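Local coordinates for Alpha/beta hydrolase family protein (Bacillus anthracis, PDB 3OOS) that probably acts as a hydrolase of the alpha/beta hydrolase fold, with a GxSxG nucleophile-elbow pattern, though its substrate is not known, at residues G39-N44 / N261-E266; L168-A173 / K182-L187. All coordinates share one frame; numbering follows the deposited sequence.

Contact 1 lies buried in the core alpha/beta hydrolase fold, and contact 2 lies at the surface between two consecutive helices of the segment inserted between strands 116-122 and 224-229, probably the cap. Both segments of contact 2 fall within the chain that runs from 39-44 to 261-266, and the centres of the two contacts lie about 13 Å apart. They also touch directly: V264 CB packs on A186 CB at 3.9 Å and E265 O on K182 CG at 3.8 Å, so helix 262-265 borders both the loop 39-44 and helix 180-186. Contact 1 is the nearer to the presumed active site, since F42 touches the probable nucleophile elbow and F263 meets H98, of that presumed elbow, edge to face.

Contact 1. Residues G39-N44 / N261-E266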
loop_
_atom_site.group_PDB
_atom_site.type_symbol
_atom_site.label_atom_id
_atom_site.label_comp_id
_atom_site.label_asym_id
_atom_site.label_seq_id
_atom_site.Cartn_x
_atom_site.Cartn_y
_atom_site.Cartn_z
ATOM N N GLY A 39 9.164 9.803 6.253
ATOM C CA GLY A 39 7.761 9.458 6.085
ATOM C C GLY A 39 7.493 8.951 4.684
ATOM O O GLY A 39 8.356 8.333 4.059
ATOM N N ASN A 40 6.294 9.227 4.182
ATOM C CA ASN A 40 5.842 8.653 2.927
ATOM C C ASN A 40 4.732 9.506 2.322
ATOM O O ASN A 40 3.884 10.021 3.047
ATOM C CB ASN A 40 5.359 7.220 3.177
ATOM C CG ASN A 40 4.716 6.603 1.964
ATOM O OD1 ASN A 40 3.492 6.567 1.855
ATOM N ND2 ASN A 40 5.536 6.123 1.034
ATOM N N THR A 41 4.735 9.642 0.998
ATOM C CA THR A 41 3.828 10.574 0.317
ATOM C C THR A 41 2.366 10.113 0.269
ATOM O O THR A 41 1.468 10.937 0.098
ATOM C CB THR A 41 4.312 10.922 -1.104
ATOM O OG1 THR A 41 4.571 9.717 -1.828
ATOM C CG2 THR A 41 5.576 11.768 -1.050
ATOM N N PHE A 42 2.133 8.809 0.414
ATOM C CA PHE A 42 0.775 8.292 0.588
ATOM C C PHE A 42 0.286 8.528 2.021
ATOM O O PHE A 42 -0.856 8.948 2.232
ATOM C CB PHE A 42 0.696 6.807 0.205
ATOM C CG PHE A 42 -0.547 6.112 0.689
ATOM C CD1 PHE A 42 -1.793 6.411 0.141
ATOM C CD2 PHE A 42 -0.467 5.145 1.687
ATOM C CE1 PHE A 42 -2.943 5.766 0.596
ATOM C CE2 PHE A 42 -1.607 4.494 2.146
ATOM C CZ PHE A 42 -2.850 4.804 1.598
ATOM N N ALA A 43 1.155 8.266 2.997
ATOM C CA ALA A 43 0.810 8.437 4.411
ATOM C C ALA A 43 0.635 9.901 4.813
ATOM O O ALA A 43 -0.243 10.225 5.614
ATOM C CB ALA A 43 1.859 7.758 5.306
ATOM N N ASN A 44 1.457 10.779 4.242
ATOM C CA ASN A 44 1.538 12.167 4.710
ATOM C C ASN A 44 0.230 12.969 4.696
ATOM O O ASN A 44 -0.066 13.653 5.676
ATOM C CB ASN A 44 2.663 12.932 3.997
ATOM C CG ASN A 44 3.200 14.087 4.825
ATOM O OD1 ASN A 44 3.460 15.175 4.305
ATOM N ND2 ASN A 44 3.371 13.859 6.119
ATOM N N ASN A 261 -0.541 7.179 -8.646
ATOM C CA ASN A 261 -0.173 7.934 -7.443
ATOM C C ASN A 261 -1.057 9.161 -7.162
ATOM O O ASN A 261 -0.539 10.278 -7.072
ATOM C CB ASN A 261 1.290 8.392 -7.541
ATOM C CG ASN A 261 2.280 7.236 -7.560
ATOM O OD1 ASN A 261 2.878 6.902 -6.534
ATOM N ND2 ASN A 261 2.469 6.633 -8.729
ATOM N N PRO A 262 -2.389 8.970 -7.001
ATOM C CA PRO A 262 -3.285 10.133 -6.816
ATOM C C PRO A 262 -2.917 11.085 -5.671
ATOM O O PRO A 262 -3.162 12.291 -5.776
ATOM C CB PRO A 262 -4.648 9.493 -6.525
ATOM C CG PRO A 262 -4.557 8.121 -7.071
ATOM C CD PRO A 262 -3.134 7.696 -6.932
ATOM N N PHE A 263 -2.334 10.543 -4.601
ATOM C CA PHE A 263 -1.933 11.321 -3.419
ATOM C C PHE A 263 -0.881 12.400 -3.708
ATOM O O PHE A 263 -0.759 13.360 -2.943
ATOM C CB PHE A 263 -1.458 10.380 -2.301
ATOM C CG PHE A 263 -0.634 9.229 -2.798
ATOM C CD1 PHE A 263 0.745 9.361 -2.957
ATOM C CD2 PHE A 263 -1.241 8.020 -3.134
ATOM C CE1 PHE A 263 1.510 8.299 -3.434
ATOM C CE2 PHE A 263 -0.489 6.955 -3.612
ATOM C CZ PHE A 263 0.892 7.093 -3.765
ATOM N N VAL A 264 -0.128 12.242 -4.802
ATOM C CA VAL A 264 0.768 13.308 -5.279
ATOM C C VAL A 264 0.410 13.870 -6.664
ATOM O O VAL A 264 0.873 14.954 -7.035
ATOM C CB VAL A 264 2.269 12.899 -5.250
ATOM C CG1 VAL A 264 2.776 12.834 -3.822
ATOM C CG2 VAL A 264 2.509 11.578 -5.984
ATOM N N GLU A 265 -0.416 13.151 -7.418
ATOM C CA GLU A 265 -0.814 13.613 -8.753
ATOM C C GLU A 265 -1.963 14.616 -8.697
ATOM O O GLU A 265 -2.081 15.488 -9.562
ATOM C CB GLU A 265 -1.187 12.436 -9.653
ATOM C CG GLU A 265 -0.035 11.486 -9.933
ATOM C CD GLU A 265 -0.427 10.388 -10.885
ATOM O OE1 GLU A 265 -0.511 10.652 -12.099
ATOM O OE2 GLU A 265 -0.672 9.260 -10.418
ATOM N N GLU A 266 -2.814 14.473 -7.683
ATOM C CA GLU A 266 -3.957 15.364 -7.473
ATOM C C GLU A 266 -4.052 15.680 -5.988
ATOM O O GLU A 266 -4.961 15.217 -5.296
ATOM C CB GLU A 266 -5.254 14.713 -7.962
ATOM C CG GLU A 266 -5.321 14.506 -9.468
ATOM C CD GLU A 266 -6.631 13.899 -9.911
ATOM O OE1 GLU A 266 -7.681 14.550 -9.736
ATOM O OE2 GLU A 266 -6.608 12.770 -10.443
HETATM O O HOH W 1 1.594 13.562 -0.556
#
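In the alpha/beta hydrolase fold, the loop following strand 33-34 packs on the short helix 262-265 through an offset edge-to-face pair, F42 against F263. The edge of the F42 ring is turned to the face of F263, with the planes at 66° and centroids 5.5 Å apart. F42 CB sits squarely over that face, 3.8 Å from its centroid, a CH-pi contact. The F263 CB bond faces the loop, and chi1 40° lays the ring face under F42 CB, while N261 CA lies over the rim of the opposite face. Two flat apolar rings suit this buried place, where F42 touches the probable nucleophile elbow and F263 makes a second edge-to-face pair with H98.

T41 packs over helix 262-265, CB 3.7 Å from V264 CG1: its methyl side suits V264, and its hydroxyl hydrogen-bonds outside the contact. Its side chain crosses F263's at about a right angle, OG1 lying 3.7 Å from F263 CE1. N40 shapes the loop, its OD1 accepting from F42 N and A43 N in an Asx turn and Asx motif. No direct hydrogen bond joins the segments; a water donates to T41 O at 2.7 Å and, weakly, to F263 O at 3.4 Å.

Contact 2. Residues L168-A173 / K182-L187; sequences LSREWA and KLEEAL
R170 reaches E184 because its CG stands anti to the backbone N (chi1 -177°) and its chain then bends at chi2 (73°), while E184 also bends at chi2 (49°). The two residues tie together consecutive helices, 162-176 and 180-186, joined by a short loop in what is probably the cap of the alpha/beta hydrolase fold. In the conformers described, R170 NH2 donates to E184 OE1 at 3.2 Å in a salt bridge. The oxygen is met on its syn side but from out of the carboxylate plane, the N-H distinctly bent and the two flat groups well turned against each other, so the pairing uses one nitrogen and is not a two-pronged match. Both residues are deposited in two conformers, and the bridge may not be permanent. Long charged chains suit this solvent-facing side of the helix pair, where they can span the gap between helices.

Beneath the bridge, where the two segments come nearest, A173 faces L183. The small methyl lets the backbones approach, and CB rests against both L183 CD1 and CD2, each 3.9 Å away. L183 is buried and also packs on F177 of the connecting loop. One turn further on, L187 CD1 approaches the guanidinium obliquely, 3.7 Å from R170 NH1. A water donates to E184 OE2 at 2.6 Å and accepts a weak bond from R170 NH1 at 3.1 Å.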
loop_
_atom_site.group_PDB
_atom_site.type_symbol
_atom_site.label_atom_id
_atom_site.label_comp_id
_atom_site.label_asym_id
_atom_site.label_seq_id
_atom_site.Cartn_x
_atom_site.Cartn_y
_atom_site.Cartn_z
ATOM N N LEU A 168 16.148 2.713 -14.700
ATOM C CA LEU A 168 14.969 1.850 -14.585
ATOM C C LEU A 168 13.898 2.439 -13.671
ATOM O O LEU A 168 12.699 2.351 -13.967
ATOM C CB LEU A 168 15.369 0.459 -14.081
ATOM C CG LEU A 168 16.277 -0.370 -14.991
ATOM C CD1 LEU A 168 16.834 -1.543 -14.219
ATOM C CD2 LEU A 168 15.536 -0.841 -16.238
ATOM N N SER A 169 14.336 3.031 -12.562
ATOM C CA SER A 169 13.429 3.653 -11.601
ATOM C C SER A 169 12.714 4.847 -12.222
ATOM O O SER A 169 11.522 5.056 -11.976
ATOM C CB SER A 169 14.191 4.080 -10.349
ATOM O OG SER A 169 14.803 2.952 -9.746
ATOM N N ARG A 170 13.450 5.610 -13.032
ATOM C CA ARG A 170 12.903 6.753 -13.759
ATOM C C ARG A 170 11.847 6.287 -14.761
ATOM O O ARG A 170 10.747 6.837 -14.827
ATOM C CB ARG A 170 14.028 7.498 -14.482
ATOM C CG ARG A 170 13.590 8.751 -15.221
ATOM C CD ARG A 170 13.261 9.862 -14.250
ATOM N NE ARG A 170 12.997 11.126 -14.932
ATOM C CZ ARG A 170 12.921 12.300 -14.316
ATOM N NH1 ARG A 170 13.098 12.375 -13.005
ATOM N NH2 ARG A 170 12.678 13.401 -15.009
ATOM N N GLU A 171 12.202 5.269 -15.544
ATOM C CA GLU A 171 11.297 4.702 -16.541
ATOM C C GLU A 171 10.002 4.217 -15.882
ATOM O O GLU A 171 8.904 4.483 -16.382
ATOM C CB GLU A 171 11.989 3.554 -17.287
ATOM C CG GLU A 171 11.242 3.041 -18.511
ATOM C CD GLU A 171 12.044 2.021 -19.308
ATOM O OE1 GLU A 171 13.190 1.713 -18.918
ATOM O OE2 GLU A 171 11.528 1.530 -20.331
ATOM N N TRP A 172 10.140 3.523 -14.750
ATOM C CA TRP A 172 8.986 3.040 -13.998
ATOM C C TRP A 172 8.100 4.193 -13.529
ATOM O O TRP A 172 6.878 4.144 -13.696
ATOM C CB TRP A 172 9.428 2.192 -12.798
ATOM C CG TRP A 172 8.277 1.505 -12.136
ATOM C CD1 TRP A 172 7.438 2.035 -11.198
ATOM C CD2 TRP A 172 7.818 0.169 -12.378
ATOM N NE1 TRP A 172 6.491 1.112 -10.837
ATOM C CE2 TRP A 172 6.700 -0.043 -11.545
ATOM C CE3 TRP A 172 8.245 -0.871 -13.215
ATOM C CZ2 TRP A 172 6.000 -1.257 -11.518
ATOM C CZ3 TRP A 172 7.544 -2.081 -13.193
ATOM C CH2 TRP A 172 6.436 -2.259 -12.350
ATOM N N ALA A 173 8.721 5.221 -12.953
ATOM C CA ALA A 173 7.990 6.375 -12.431
ATOM C C ALA A 173 7.207 7.091 -13.533
ATOM O O ALA A 173 6.043 7.459 -13.343
ATOM C CB ALA A 173 8.945 7.340 -11.736
ATOM N N LYS A 182 3.936 16.690 -12.599
ATOM C CA LYS A 182 3.553 16.207 -11.270
ATOM C C LYS A 182 4.603 15.265 -10.683
ATOM O O LYS A 182 4.834 15.265 -9.475
ATOM C CB LYS A 182 2.176 15.535 -11.299
ATOM C CG LYS A 182 1.017 16.490 -11.570
ATOM C CD LYS A 182 1.011 17.657 -10.598
ATOM C CE LYS A 182 -0.188 18.562 -10.839
ATOM N NZ LYS A 182 -0.185 19.747 -9.934
ATOM N N LEU A 183 5.246 14.468 -11.538
ATOM C CA LEU A 183 6.343 13.608 -11.087
ATOM C C LEU A 183 7.517 14.442 -10.569
ATOM O O LEU A 183 8.035 14.181 -9.479
ATOM C CB LEU A 183 6.817 12.655 -12.198
ATOM C CG LEU A 183 8.101 11.853 -11.920
ATOM C CD1 LEU A 183 7.992 10.988 -10.660
ATOM C CD2 LEU A 183 8.470 10.989 -13.115
ATOM N N GLU A 184 7.923 15.441 -11.351
ATOM C CA GLU A 184 9.040 16.293 -10.970
ATOM C C GLU A 184 8.769 16.989 -9.635
ATOM O O GLU A 184 9.656 17.062 -8.780
ATOM C CB GLU A 184 9.354 17.304 -12.076
ATOM C CG GLU A 184 10.835 17.594 -12.229
ATOM C CD GLU A 184 11.672 16.329 -12.298
ATOM O OE1 GLU A 184 11.271 15.368 -12.990
ATOM O OE2 GLU A 184 12.737 16.294 -11.653
ATOM N N GLU A 185 7.542 17.474 -9.454
ATOM C CA GLU A 185 7.150 18.131 -8.210
ATOM C C GLU A 185 7.095 17.144 -7.044
ATOM O O GLU A 185 7.490 17.481 -5.926
ATOM C CB GLU A 185 5.809 18.849 -8.375
ATOM C CG GLU A 185 5.883 20.059 -9.296
ATOM C CD GLU A 185 4.532 20.693 -9.575
ATOM O OE1 GLU A 185 3.522 20.291 -8.953
ATOM O OE2 GLU A 185 4.480 21.605 -10.425
ATOM N N ALA A 186 6.622 15.927 -7.312
ATOM C CA ALA A 186 6.518 14.896 -6.273
ATOM C C ALA A 186 7.884 14.493 -5.730
ATOM O O ALA A 186 8.020 14.183 -4.547
ATOM C CB ALA A 186 5.768 13.670 -6.792
ATOM N N LEU A 187 8.894 14.512 -6.597
ATOM C CA LEU A 187 10.255 14.119 -6.213
ATOM C C LEU A 187 10.902 15.063 -5.194
ATOM O O LEU A 187 11.863 14.684 -4.520
ATOM C CB LEU A 187 11.145 13.961 -7.452
ATOM C CG LEU A 187 10.843 12.744 -8.334
ATOM C CD1 LEU A 187 11.525 12.872 -9.688
ATOM C CD2 LEU A 187 11.222 11.427 -7.652
HETATM O O HOH W 2 14.521 14.432 -11.203
#